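Local coordinates for hypothetical protein PA4535 (Pseudomonas aeruginosa, PDB 1Y0K), which is of unknown function but belongs to the DUF1780 family of putative endonucleases, probably related to the PD-(D/E)XK nucleases, at residues Ala14-Asn18 and Phe144-Lys148. Residues are numbered along the deposited sequence.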
ATOM      1  N   ALA A  14       1.303 -15.082  -2.546  1.00 19.88           N
ATOM      2  CA  ALA A  14       0.585 -14.420  -1.456  1.00 21.09           C
ATOM      3  C   ALA A  14       0.904 -15.083  -0.120  1.00 22.21           C
ATOM      4  O   ALA A  14       1.158 -14.406   0.887  1.00 22.27           O
ATOM      5  CB  ALA A  14      -0.923 -14.419  -1.716  1.00 20.95           C
ATOM      6  N   GLU A  15       0.907 -16.413  -0.115  1.00 23.34           N
ATOM      7  CA  GLU A  15       1.255 -17.180   1.080  1.00 25.13           C
ATOM      8  C   GLU A  15       2.650 -16.833   1.596  1.00 24.77           C
ATOM      9  O   GLU A  15       2.834 -16.652   2.803  1.00 25.25           O
ATOM     10  CB  GLU A  15       1.155 -18.686   0.807  1.00 24.87           C
ATOM     11  CG  GLU A  15      -0.255 -19.214   0.693  1.00 27.85           C
ATOM     12  CD  GLU A  15      -0.310 -20.694   0.313  1.00 28.52           C
ATOM     13  OE1 GLU A  15       0.601 -21.186  -0.400  1.00 33.88           O
ATOM     14  OE2 GLU A  15      -1.280 -21.368   0.721  1.00 34.07           O
ATOM     15  N   GLN A  16       3.615 -16.724   0.684  1.00 24.93           N
ATOM     16  CA  GLN A  16       5.002 -16.382   1.021  1.00 25.47           C
ATOM     17  C   GLN A  16       5.113 -15.028   1.698  1.00 24.63           C
ATOM     18  O   GLN A  16       5.850 -14.882   2.672  1.00 24.30           O
ATOM     19  CB  GLN A  16       5.885 -16.373  -0.223  1.00 25.93           C
ATOM     20  CG  GLN A  16       6.408 -17.728  -0.633  1.00 29.63           C
ATOM     21  CD  GLN A  16       6.985 -17.727  -2.036  1.00 33.63           C
ATOM     22  OE1 GLN A  16       6.800 -18.683  -2.789  1.00 37.33           O
ATOM     23  NE2 GLN A  16       7.684 -16.649  -2.402  1.00 35.18           N
ATOM     24  N   ALA A  17       4.393 -14.043   1.160  1.00 23.84           N
ATOM     25  CA  ALA A  17       4.365 -12.707   1.742  1.00 23.54           C
ATOM     26  C   ALA A  17       3.788 -12.751   3.158  1.00 23.25           C
ATOM     27  O   ALA A  17       4.340 -12.137   4.060  1.00 22.90           O
ATOM     28  CB  ALA A  17       3.574 -11.747   0.864  1.00 23.57           C
ATOM     29  N   ASN A  18       2.691 -13.489   3.345  1.00 23.14           N
ATOM     30  CA  ASN A  18       2.093 -13.649   4.677  1.00 23.77           C
ATOM     31  C   ASN A  18       3.029 -14.325   5.665  1.00 24.43           C
ATOM     32  O   ASN A  18       3.132 -13.899   6.814  1.00 24.11           O
ATOM     33  CB  ASN A  18       0.767 -14.402   4.611  1.00 23.84           C
ATOM     34  CG  ASN A  18      -0.377 -13.523   4.151  1.00 23.61           C
ATOM     35  OD1 ASN A  18      -0.247 -12.299   4.079  1.00 22.83           O
ATOM     36  ND2 ASN A  18      -1.506 -14.144   3.831  1.00 24.50           N
ATOM     37  N   PHE A 144      -0.238  -2.125   2.466  1.00 12.10           N
ATOM     38  CA  PHE A 144       0.264  -3.366   1.864  1.00 12.32           C
ATOM     39  C   PHE A 144      -0.923  -4.318   1.738  1.00 12.90           C
ATOM     40  O   PHE A 144      -1.510  -4.734   2.742  1.00 12.52           O
ATOM     41  CB  PHE A 144       1.395  -4.000   2.677  1.00 12.95           C
ATOM     42  CG  PHE A 144       1.944  -5.248   2.043  1.00 12.18           C
ATOM     43  CD1 PHE A 144       2.925  -5.152   1.059  1.00 14.67           C
ATOM     44  CD2 PHE A 144       1.465  -6.505   2.405  1.00 15.51           C
ATOM     45  CE1 PHE A 144       3.433  -6.299   0.440  1.00 16.04           C
ATOM     46  CE2 PHE A 144       1.975  -7.662   1.789  1.00 15.14           C
ATOM     47  CZ  PHE A 144       2.954  -7.549   0.805  1.00 15.01           C
ATOM     48  N   VAL A 145      -1.297  -4.595   0.496  1.00 13.84           N
ATOM     49  CA  VAL A 145      -2.495  -5.349   0.179  1.00 14.93           C
ATOM     50  C   VAL A 145      -2.116  -6.747  -0.338  1.00 15.59           C
ATOM     51  O   VAL A 145      -1.432  -6.890  -1.360  1.00 15.33           O
ATOM     52  CB  VAL A 145      -3.381  -4.599  -0.857  1.00 15.37           C
ATOM     53  CG1 VAL A 145      -4.714  -5.340  -1.055  1.00 16.30           C
ATOM     54  CG2 VAL A 145      -3.650  -3.172  -0.404  1.00 16.66           C
ATOM     55  N   ASN A 146      -2.585  -7.772   0.368  1.00 16.57           N
ATOM     56  CA  ASN A 146      -2.237  -9.148   0.044  1.00 17.80           C
ATOM     57  C   ASN A 146      -3.364 -10.095   0.444  1.00 18.71           C
ATOM     58  O   ASN A 146      -3.547 -10.393   1.615  1.00 18.42           O
ATOM     59  CB  ASN A 146      -0.921  -9.551   0.718  1.00 17.78           C
ATOM     60  CG  ASN A 146      -0.448 -10.923   0.284  1.00 19.72           C
ATOM     61  OD1 ASN A 146      -0.435 -11.236  -0.912  1.00 20.14           O
ATOM     62  ND2 ASN A 146      -0.078 -11.756   1.249  1.00 19.92           N
ATOM     63  N   LEU A 147      -4.109 -10.553  -0.554  1.00 20.09           N
ATOM     64  CA  LEU A 147      -5.298 -11.370  -0.326  1.00 21.30           C
ATOM     65  C   LEU A 147      -5.050 -12.745  -0.906  1.00 22.30           C
ATOM     66  O   LEU A 147      -4.718 -12.858  -2.080  1.00 22.65           O
ATOM     67  CB  LEU A 147      -6.520 -10.735  -1.004  1.00 21.67           C
ATOM     68  CG  LEU A 147      -6.812  -9.252  -0.709  1.00 22.05           C
ATOM     69  CD1 LEU A 147      -7.941  -8.729  -1.589  1.00 23.10           C
ATOM     70  CD2 LEU A 147      -7.131  -9.018   0.767  1.00 23.12           C
ATOM     71  N   LYS A 148      -5.197 -13.789  -0.095  1.00 23.77           N
ATOM     72  CA  LYS A 148      -5.040 -15.146  -0.614  1.00 25.73           C
ATOM     73  C   LYS A 148      -6.252 -15.539  -1.475  1.00 25.45           C
ATOM     74  O   LYS A 148      -6.118 -16.328  -2.415  1.00 26.12           O
ATOM     75  CB  LYS A 148      -4.800 -16.153   0.519  1.00 25.96           C
ATOM     76  CG  LYS A 148      -4.424 -17.554   0.025  1.00 28.09           C
ATOM     77  CD  LYS A 148      -4.066 -18.515   1.153  1.00 28.24           C
ATOM     78  CE  LYS A 148      -3.936 -19.954   0.659  1.00 30.70           C
ATOM     79  NZ  LYS A 148      -5.175 -20.512   0.031  1.00 33.53           N
TER
HETATM   80  O   HOH W   1      -3.874 -12.547   3.185  1.00 19.50           O
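The side-chain amide of Asn146 reaches from the central sheet into helix 3-23 and forms both direct hydrogen bonds of the contact. Its ND2 donates to the carbonyl O of Ala14 at 2.9 Å, almost in line, and also to OD1 of Asn18 at 2.9 Å, a weak bond with a more bent geometry. The Ala14 O is shared, since it also accepts the helical bond from Asn18 N at 3.0 Å. A water closes a second route between the two asparagines: it accepts from Asn18 ND2 (2.9 Å) and donates to Asn146 O (2.7 Å), so OD1 and ND2 of Asn18 both serve the contact. Further out, OE2 of Glu15 comes within 3.0 Å of CE of Lys148 but stays 4.0 Å from NZ, beyond a salt bridge. The backbone of Lys148 is held by Asp74, just past strand 65-73. Small side chains let the helix come close: Ala14 CB sits 3.3 Å from Asn146 OD1, and Ala17 CB lies near the plane of the Phe144 ring, 4.2 Å from CZ at its edge. Phe144 also meets Trp32 edge-to-face. The axes of helix 14-18 and strand 144-146 approach to 9.7 Å and cross at -132°; Ala14 and Ala17 point toward the strand, Phe144 and Asn146 toward the helix, so the N-terminal helix packs on one face of the mixed sheet, where strand 140-146 runs parallel to both neighbours. Apolar contact from Phe144 thus gives way to hydrogen bonding at Asn146, so the helix is fixed to this end of the strand by directional bonds as well as by burial.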